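Uncharacterized protein MJ1062 (Methanocaldococcus jannaschii, PDB 3EO4) is of unknown function, but this piece of the longer chain is its GNAT-type acetyltransferase domain, which probably transfers acyl groups. Local coordinates at residues N22-P34 with Q43-W55. Sequence-based numbering, arbitrary orientation.
Sequences NDLELLMAWRSNP and QKEPLKWEEHYSW
In this GNAT domain helices 24-31 and 49-58, both of which follow strand 13-18 in the chain and are separated by the short helix 34-37, pack through M28 and H52; the axes of segments 24-31 and 49-55 approach to 10.9 Å, with an angle of 119° between their directions. H52 lies between helix 24-31 and its own helix: CB of M28 sits over one ring face, 3.7 Å from the ring centroid, a CH-pi contact. Its NE2 donates to L24 O at 2.8 Å, with the acceptor tilted out of the ring plane and an N-H...O angle of 131°. That carbonyl also takes the helical bond from M28 N, the two donors arriving from opposite faces of its plane. With CG anti to the backbone N (chi1 -174°), the H52 ring reaches across to helix 24-31; an alanine here would probably leave M28 CB without its ring and cost L24 O its second donor. Beyond CB, the selenomethionine M28 runs out extended and bends at chi3, setting CE 3.6 Å from W49 CE3 at the indole edge, while SE, also at the edge of the W49 six-membered ring and 5.4 Å from its centroid, makes a Met-aromatic contact. L24 continues the apolar seam, with CB against W49 and CD1 at the edge of the Y53 ring.

At the C-terminal end of helix 24-31 more polar bonds join in. S32 OG donates to M28 O and accepts from L47 N at 3.2 Å, while a water bridges the same hydroxyl to L47 O. Q43 NE2 is shared between R31 O, 2.8 Å away, and E45 O, holding the 43-47 loop to the helix end. L47 CD2 packs on R31 CB at 3.6 Å.

On the flanks, L27 touches S80 of strand 74-84, W55 meets D64 of strand 63-71, and E25 forms a salt bridge with K77 of the second subunit.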
# COMPACT_ATOMS: atom_id res chain seq x y z
N ASN A 22 6.70 3.76 11.33
CA ASN A 22 6.63 4.45 10.04
C ASN A 22 6.17 3.57 8.87
O ASN A 22 5.71 4.09 7.85
CB ASN A 22 7.97 5.12 9.72
CG ASN A 22 8.38 6.15 10.76
OD1 ASN A 22 7.64 7.10 11.05
ND2 ASN A 22 9.57 5.97 11.35
N ASP A 23 6.29 2.26 9.03
CA ASP A 23 5.96 1.29 7.97
C ASP A 23 4.49 0.88 8.04
O ASP A 23 4.02 0.14 7.17
CB ASP A 23 6.82 0.02 8.12
CG ASP A 23 8.33 0.29 7.95
OD1 ASP A 23 9.14 -0.18 8.79
OD2 ASP A 23 8.71 0.98 7.00
N LEU A 24 3.79 1.36 9.05
CA LEU A 24 2.47 0.83 9.41
C LEU A 24 1.42 1.06 8.34
O LEU A 24 0.61 0.16 8.06
CB LEU A 24 1.99 1.39 10.75
CG LEU A 24 2.52 0.74 12.03
CD1 LEU A 24 1.95 1.45 13.25
CD2 LEU A 24 2.20 -0.74 12.11
N GLU A 25 1.46 2.24 7.73
CA GLU A 25 0.50 2.63 6.68
C GLU A 25 0.75 1.85 5.42
O GLU A 25 -0.18 1.50 4.73
CB GLU A 25 0.52 4.14 6.38
CG GLU A 25 0.30 5.08 7.62
CD GLU A 25 1.64 5.53 8.24
OE1 GLU A 25 2.50 4.67 8.53
OE2 GLU A 25 1.85 6.75 8.41
N LEU A 26 2.02 1.60 5.10
CA LEU A 26 2.37 0.82 3.92
C LEU A 26 1.93 -0.63 4.10
O LEU A 26 1.30 -1.21 3.21
CB LEU A 26 3.86 0.89 3.63
CG LEU A 26 4.43 -0.05 2.59
CD1 LEU A 26 3.75 0.16 1.26
CD2 LEU A 26 5.96 0.24 2.45
N LEU A 27 2.26 -1.21 5.26
CA LEU A 27 1.76 -2.53 5.62
C LEU A 27 0.24 -2.60 5.56
O LEU A 27 -0.32 -3.52 4.95
CB LEU A 27 2.30 -2.99 6.97
CG LEU A 27 1.88 -4.43 7.35
CD1 LEU A 27 2.53 -5.54 6.45
CD2 LEU A 27 2.08 -4.75 8.86
N MSE A 28 -0.45 -1.63 6.14
CA MSE A 28 -1.92 -1.66 6.01
C MSE A 28 -2.37 -1.57 4.54
O MSE A 28 -3.33 -2.21 4.16
CB MSE A 28 -2.59 -0.55 6.82
CG MSE A 28 -4.10 -0.63 6.78
SE MSE A 28 -4.92 0.75 7.91
CE MSE A 28 -4.00 2.29 7.15
N ALA A 29 -1.68 -0.79 3.74
CA ALA A 29 -2.05 -0.62 2.34
C ALA A 29 -1.96 -1.93 1.53
O ALA A 29 -2.83 -2.23 0.69
CB ALA A 29 -1.25 0.48 1.69
N TRP A 30 -0.93 -2.71 1.80
CA TRP A 30 -0.83 -4.04 1.22
C TRP A 30 -1.95 -4.98 1.69
O TRP A 30 -2.57 -5.65 0.88
CB TRP A 30 0.50 -4.65 1.60
CG TRP A 30 1.68 -4.02 0.93
CD1 TRP A 30 1.73 -3.42 -0.32
CD2 TRP A 30 3.00 -3.95 1.47
NE1 TRP A 30 3.02 -2.99 -0.58
CE2 TRP A 30 3.82 -3.31 0.50
CE3 TRP A 30 3.58 -4.40 2.67
CZ2 TRP A 30 5.19 -3.09 0.71
CZ3 TRP A 30 4.93 -4.16 2.88
CH2 TRP A 30 5.73 -3.52 1.89
N ARG A 31 -2.22 -5.01 2.98
CA ARG A 31 -3.26 -5.91 3.52
C ARG A 31 -4.70 -5.52 3.19
O ARG A 31 -5.63 -6.29 3.48
CB ARG A 31 -3.12 -6.04 5.05
CG ARG A 31 -1.76 -6.60 5.45
CD ARG A 31 -1.75 -7.01 6.92
NE ARG A 31 -2.00 -8.44 7.08
CZ ARG A 31 -3.20 -9.00 7.26
NH1 ARG A 31 -3.28 -10.32 7.38
NH2 ARG A 31 -4.30 -8.25 7.32
N SER A 32 -4.88 -4.30 2.69
CA SER A 32 -6.20 -3.79 2.35
C SER A 32 -6.44 -3.95 0.87
O SER A 32 -7.45 -3.52 0.36
CB SER A 32 -6.36 -2.32 2.78
OG SER A 32 -6.11 -2.17 4.18
N ASN A 33 -5.51 -4.58 0.17
CA ASN A 33 -5.69 -4.85 -1.23
C ASN A 33 -6.42 -6.20 -1.41
O ASN A 33 -5.88 -7.23 -1.02
CB ASN A 33 -4.33 -4.85 -1.92
CG ASN A 33 -4.44 -4.75 -3.41
OD1 ASN A 33 -5.28 -5.38 -4.02
ND2 ASN A 33 -3.58 -3.96 -4.02
N PRO A 34 -7.65 -6.17 -1.97
CA PRO A 34 -8.48 -7.36 -2.22
C PRO A 34 -7.78 -8.46 -2.99
O PRO A 34 -8.16 -9.63 -2.86
CB PRO A 34 -9.64 -6.81 -3.07
CG PRO A 34 -9.69 -5.38 -2.76
CD PRO A 34 -8.30 -4.95 -2.49
N GLN A 43 -11.19 -12.44 5.68
CA GLN A 43 -11.18 -10.99 5.39
C GLN A 43 -11.97 -10.76 4.11
O GLN A 43 -11.74 -11.43 3.09
CB GLN A 43 -9.76 -10.43 5.28
CG GLN A 43 -9.67 -8.90 5.32
CD GLN A 43 -8.22 -8.36 5.30
OE1 GLN A 43 -7.31 -9.03 5.75
NE2 GLN A 43 -8.02 -7.17 4.74
N LYS A 44 -12.92 -9.82 4.16
CA LYS A 44 -13.76 -9.49 3.01
C LYS A 44 -13.76 -8.00 2.74
O LYS A 44 -14.54 -7.54 1.91
CB LYS A 44 -15.21 -9.93 3.24
CG LYS A 44 -15.35 -11.33 3.80
CD LYS A 44 -16.20 -12.22 2.91
CE LYS A 44 -15.32 -13.12 2.06
NZ LYS A 44 -16.14 -13.90 1.08
N GLU A 45 -12.91 -7.25 3.45
CA GLU A 45 -12.94 -5.78 3.42
C GLU A 45 -11.55 -5.23 3.66
O GLU A 45 -10.72 -5.91 4.26
CB GLU A 45 -13.88 -5.21 4.49
CG GLU A 45 -15.39 -5.51 4.34
CD GLU A 45 -16.03 -4.96 3.05
OE1 GLU A 45 -15.38 -4.13 2.36
OE2 GLU A 45 -17.17 -5.35 2.73
N PRO A 46 -11.28 -3.99 3.20
CA PRO A 46 -10.02 -3.35 3.59
C PRO A 46 -9.97 -3.17 5.11
O PRO A 46 -11.01 -3.21 5.77
CB PRO A 46 -10.11 -1.98 2.91
CG PRO A 46 -11.06 -2.16 1.82
CD PRO A 46 -12.08 -3.11 2.33
N LEU A 47 -8.78 -2.98 5.65
CA LEU A 47 -8.61 -2.79 7.10
C LEU A 47 -9.00 -1.40 7.56
O LEU A 47 -9.03 -0.48 6.76
CB LEU A 47 -7.15 -3.03 7.45
CG LEU A 47 -6.65 -4.40 7.91
CD1 LEU A 47 -7.45 -5.59 7.37
CD2 LEU A 47 -5.17 -4.52 7.61
N LYS A 48 -9.30 -1.24 8.84
CA LYS A 48 -9.45 0.09 9.40
C LYS A 48 -8.21 0.38 10.24
O LYS A 48 -7.67 -0.52 10.89
CB LYS A 48 -10.73 0.19 10.24
CG LYS A 48 -11.95 -0.28 9.46
CD LYS A 48 -13.26 -0.07 10.21
CE LYS A 48 -14.34 -0.90 9.57
NZ LYS A 48 -15.64 -0.68 10.23
N TRP A 49 -7.74 1.63 10.23
CA TRP A 49 -6.59 2.02 11.04
C TRP A 49 -6.73 1.55 12.51
O TRP A 49 -5.81 0.94 13.05
CB TRP A 49 -6.35 3.52 10.96
CG TRP A 49 -5.21 3.99 11.82
CD1 TRP A 49 -5.29 4.70 12.99
CD2 TRP A 49 -3.80 3.79 11.57
NE1 TRP A 49 -4.03 4.94 13.49
CE2 TRP A 49 -3.10 4.39 12.64
CE3 TRP A 49 -3.08 3.15 10.55
CZ2 TRP A 49 -1.70 4.38 12.71
CZ3 TRP A 49 -1.67 3.13 10.63
CH2 TRP A 49 -1.01 3.75 11.70
N GLU A 50 -7.88 1.81 13.13
CA GLU A 50 -8.05 1.42 14.54
C GLU A 50 -7.76 -0.07 14.77
O GLU A 50 -7.06 -0.41 15.71
CB GLU A 50 -9.42 1.86 15.09
CG GLU A 50 -10.56 0.99 14.63
CD GLU A 50 -11.71 1.79 14.06
OE1 GLU A 50 -12.69 2.01 14.82
OE2 GLU A 50 -11.62 2.19 12.85
N GLU A 51 -8.23 -0.93 13.87
CA GLU A 51 -7.95 -2.37 13.94
C GLU A 51 -6.47 -2.67 13.70
O GLU A 51 -5.86 -3.47 14.41
CB GLU A 51 -8.73 -3.13 12.86
CG GLU A 51 -10.24 -2.94 12.87
CD GLU A 51 -10.91 -3.45 11.58
OE1 GLU A 51 -10.21 -3.62 10.53
OE2 GLU A 51 -12.15 -3.67 11.62
N HIS A 52 -5.92 -2.05 12.67
CA HIS A 52 -4.53 -2.22 12.36
C HIS A 52 -3.61 -1.76 13.50
O HIS A 52 -2.61 -2.42 13.82
CB HIS A 52 -4.22 -1.45 11.09
CG HIS A 52 -2.84 -1.66 10.57
ND1 HIS A 52 -2.36 -2.90 10.22
CD2 HIS A 52 -1.84 -0.78 10.32
CE1 HIS A 52 -1.12 -2.78 9.79
NE2 HIS A 52 -0.78 -1.50 9.84
N TYR A 53 -3.95 -0.63 14.10
CA TYR A 53 -3.10 -0.03 15.11
C TYR A 53 -3.25 -0.76 16.44
O TYR A 53 -2.30 -0.89 17.22
CB TYR A 53 -3.42 1.47 15.26
CG TYR A 53 -2.35 2.22 16.03
CD1 TYR A 53 -1.08 2.36 15.49
CD2 TYR A 53 -2.60 2.74 17.30
CE1 TYR A 53 -0.08 3.02 16.16
CE2 TYR A 53 -1.60 3.41 18.00
CZ TYR A 53 -0.33 3.54 17.40
OH TYR A 53 0.71 4.18 18.01
N SER A 54 -4.45 -1.26 16.70
CA SER A 54 -4.68 -2.08 17.89
C SER A 54 -3.90 -3.40 17.78
O SER A 54 -3.35 -3.87 18.78
CB SER A 54 -6.17 -2.27 18.11
OG SER A 54 -6.42 -3.40 18.91
N TRP A 55 -3.81 -3.98 16.57
CA TRP A 55 -2.90 -5.11 16.34
C TRP A 55 -1.47 -4.74 16.74
O TRP A 55 -0.81 -5.45 17.49
CB TRP A 55 -2.95 -5.59 14.87
CG TRP A 55 -1.79 -6.48 14.50
CD1 TRP A 55 -1.66 -7.80 14.76
CD2 TRP A 55 -0.57 -6.09 13.81
NE1 TRP A 55 -0.45 -8.27 14.28
CE2 TRP A 55 0.24 -7.24 13.70
CE3 TRP A 55 -0.08 -4.88 13.29
CZ2 TRP A 55 1.50 -7.22 13.10
CZ3 TRP A 55 1.19 -4.85 12.69
CH2 TRP A 55 1.96 -6.02 12.59
O HOH W 1 -7.44 0.41 4.56